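Local atomic coordinates of glycosyl hyrolase, family 3 (Deinococcus radiodurans, PDB entry 3TEV), a protein that probably hydrolyses O-glycosidic bonds, as a member of glycoside hydrolase family 3 with a TIM-barrel-type domain. Residues A[248-253]-A[321-326]. Numbering follows the deposited sequence.
Sequences LLREEW and RERLRA
The guanidinium groups of Arg250 and Arg323 lie face on face: each places its CZ over the middle of the other's plane, the group centres are 3.5 Å apart and the planes are inclined by only 14°. The closest atoms are Arg250 NH2 and Arg323 NH1, at 3.3 Å. Both are donors, so this is a stacked approach of two cations and not a hydrogen bond. Across the stack Arg250 NH1 sits 3.6 Å from Arg323 NE, and Arg250 NE lies 3.8 Å from Arg323 NH2; each nitrogen is thus roughly over a nitrogen of the other group, with the NE positions one third of a turn apart.

The side chains arrive from opposite directions and bridge backbones whose nearest CA atoms, those of Arg250 and Arg323, are 12.9 Å apart. Arg323 reaches across by a chain extended from CG to NE, while the bend of Arg250 at chi2 (-70°) helps to set its plane against that of Arg323. Between the two segments, these two side chains make the contact, with 100 Å² buried in total.

Acceptors outside the pair probably account for so close an approach. Asp288 receives Arg250 NH2 on OD2 and Arg323 NH1 on OD1, so one carboxylate joins both cations by salt bridges. Asp256 takes Arg323 NH2, and the carbonyl oxygens of Tyr255 and Gly257 accept from Arg250 NH1. These last three residues lie between helix 242-252 and strand 258-261, and the contact thus ties that helix and its following loop to helix 314-330 on the periphery of the TIM-type barrel. The two carboxylates bonded to the pair probably balance its positive charges and make the close stack acceptable, and the bonds probably restrict rotation of both groups, consistent with a stack stabilised by its shared anion.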
loop_
_atom_site.group_PDB
_atom_site.type_symbol
_atom_site.label_atom_id
_atom_site.label_comp_id
_atom_site.label_asym_id
_atom_site.label_seq_id
_atom_site.Cartn_x
_atom_site.Cartn_y
_atom_site.Cartn_z
ATOM N N LEU A 248 -13.413 11.109 3.909
ATOM C CA LEU A 248 -13.369 11.172 2.463
ATOM C C LEU A 248 -13.457 9.792 1.798
ATOM O O LEU A 248 -14.446 9.489 1.114
ATOM C CB LEU A 248 -12.122 11.939 2.003
ATOM C CG LEU A 248 -11.855 12.091 0.506
ATOM C CD1 LEU A 248 -12.926 12.935 -0.153
ATOM C CD2 LEU A 248 -10.485 12.730 0.330
ATOM N N LEU A 249 -12.428 8.964 1.983
ATOM C CA LEU A 249 -12.362 7.691 1.295
ATOM C C LEU A 249 -13.566 6.775 1.531
ATOM O O LEU A 249 -14.171 6.307 0.567
ATOM C CB LEU A 249 -11.079 6.954 1.643
ATOM C CG LEU A 249 -10.014 6.896 0.569
ATOM C CD1 LEU A 249 -8.844 6.026 1.031
ATOM C CD2 LEU A 249 -10.588 6.392 -0.753
ATOM N N ARG A 250 -13.902 6.521 2.798
ATOM C CA ARG A 250 -14.972 5.579 3.150
ATOM C C ARG A 250 -16.357 6.151 3.004
ATOM O O ARG A 250 -17.229 5.496 2.460
ATOM C CB ARG A 250 -14.848 5.074 4.600
ATOM C CG ARG A 250 -13.604 4.260 4.930
ATOM C CD ARG A 250 -13.592 2.881 4.279
ATOM N NE ARG A 250 -12.438 2.116 4.764
ATOM C CZ ARG A 250 -11.789 1.193 4.070
ATOM N NH1 ARG A 250 -12.148 0.897 2.828
ATOM N NH2 ARG A 250 -10.779 0.565 4.641
ATOM N N GLU A 251 -16.567 7.357 3.517
ATOM C CA GLU A 251 -17.914 7.916 3.622
ATOM C C GLU A 251 -18.337 8.721 2.395
ATOM O O GLU A 251 -19.373 8.444 1.823
ATOM C CB GLU A 251 -18.076 8.730 4.922
ATOM C CG GLU A 251 -17.846 7.872 6.165
ATOM C CD GLU A 251 -18.018 8.612 7.500
ATOM O OE1 GLU A 251 -17.879 9.862 7.563
ATOM O OE2 GLU A 251 -18.282 7.919 8.504
ATOM N N GLU A 252 -17.547 9.709 1.991
ATOM C CA GLU A 252 -17.869 10.476 0.793
ATOM C C GLU A 252 -17.809 9.618 -0.469
ATOM O O GLU A 252 -18.709 9.675 -1.297
ATOM C CB GLU A 252 -16.892 11.625 0.614
ATOM C CG GLU A 252 -17.299 12.933 1.209
ATOM C CD GLU A 252 -16.479 14.072 0.617
ATOM O OE1 GLU A 252 -16.613 14.322 -0.616
ATOM O OE2 GLU A 252 -15.693 14.695 1.383
ATOM N N TRP A 253 -16.735 8.835 -0.607
ATOM C CA TRP A 253 -16.505 8.058 -1.824
ATOM C C TRP A 253 -17.057 6.642 -1.803
ATOM O O TRP A 253 -17.122 6.007 -2.842
ATOM C CB TRP A 253 -15.015 8.026 -2.157
ATOM C CG TRP A 253 -14.474 9.345 -2.608
ATOM C CD1 TRP A 253 -15.129 10.557 -2.623
ATOM C CD2 TRP A 253 -13.159 9.598 -3.087
ATOM N NE1 TRP A 253 -14.299 11.537 -3.093
ATOM C CE2 TRP A 253 -13.083 10.982 -3.387
ATOM C CE3 TRP A 253 -12.029 8.787 -3.300
ATOM C CZ2 TRP A 253 -11.931 11.573 -3.888
ATOM C CZ3 TRP A 253 -10.879 9.374 -3.788
ATOM C CH2 TRP A 253 -10.840 10.758 -4.090
ATOM N N ARG A 321 -9.781 -6.895 9.064
ATOM C CA ARG A 321 -9.225 -8.200 8.694
ATOM C C ARG A 321 -9.982 -8.867 7.535
ATOM O O ARG A 321 -9.366 -9.479 6.662
ATOM C CB ARG A 321 -9.131 -9.148 9.904
ATOM C CG ARG A 321 -8.382 -10.441 9.576
ATOM C CD ARG A 321 -8.279 -11.410 10.772
ATOM N NE ARG A 321 -9.607 -11.892 11.137
ATOM C CZ ARG A 321 -9.894 -12.682 12.170
ATOM N NH1 ARG A 321 -8.941 -13.118 12.999
ATOM N NH2 ARG A 321 -11.157 -13.051 12.360
ATOM N N GLU A 322 -11.312 -8.764 7.550
ATOM C CA GLU A 322 -12.134 -9.288 6.480
ATOM C C GLU A 322 -11.848 -8.641 5.113
ATOM O O GLU A 322 -11.903 -9.320 4.100
ATOM C CB GLU A 322 -13.625 -9.186 6.845
ATOM C CG GLU A 322 -14.630 -9.581 5.701
ATOM C CD GLU A 322 -14.384 -10.992 5.068
ATOM O OE1 GLU A 322 -13.845 -11.903 5.765
ATOM O OE2 GLU A 322 -14.752 -11.187 3.871
ATOM N N ARG A 323 -11.553 -7.343 5.075
ATOM C CA ARG A 323 -11.117 -6.713 3.829
ATOM C C ARG A 323 -9.829 -7.350 3.302
ATOM O O ARG A 323 -9.684 -7.580 2.086
ATOM C CB ARG A 323 -10.896 -5.218 4.009
ATOM C CG ARG A 323 -12.194 -4.457 4.142
ATOM C CD ARG A 323 -11.965 -2.968 3.945
ATOM N NE ARG A 323 -13.186 -2.209 4.212
ATOM C CZ ARG A 323 -13.454 -1.582 5.353
ATOM N NH1 ARG A 323 -12.585 -1.601 6.370
ATOM N NH2 ARG A 323 -14.602 -0.935 5.471
ATOM N N LEU A 324 -8.922 -7.661 4.226
ATOM C CA LEU A 324 -7.648 -8.267 3.877
ATOM C C LEU A 324 -7.865 -9.690 3.403
ATOM O O LEU A 324 -7.233 -10.155 2.471
ATOM C CB LEU A 324 -6.716 -8.261 5.083
ATOM C CG LEU A 324 -6.297 -6.875 5.594
ATOM C CD1 LEU A 324 -5.388 -6.962 6.851
ATOM C CD2 LEU A 324 -5.625 -6.080 4.495
ATOM N N ARG A 325 -8.789 -10.374 4.059
ATOM C CA ARG A 325 -9.082 -11.733 3.728
ATOM C C ARG A 325 -9.834 -11.835 2.404
ATOM O O ARG A 325 -9.548 -12.717 1.605
ATOM C CB ARG A 325 -9.785 -12.397 4.905
ATOM C CG ARG A 325 -8.807 -13.288 5.654
ATOM C CD ARG A 325 -8.591 -13.048 7.107
ATOM N NE ARG A 325 -9.391 -13.908 7.927
ATOM C CZ ARG A 325 -9.001 -14.529 9.052
ATOM N NH1 ARG A 325 -7.759 -14.465 9.528
ATOM N NH2 ARG A 325 -9.877 -15.252 9.694
ATOM N N ALA A 326 -10.735 -10.894 2.143
ATOM C CA ALA A 326 -11.477 -10.881 0.888
ATOM C C ALA A 326 -10.520 -10.679 -0.285
ATOM O O ALA A 326 -10.681 -11.316 -1.326
ATOM C CB ALA A 326 -12.575 -9.822 0.895
#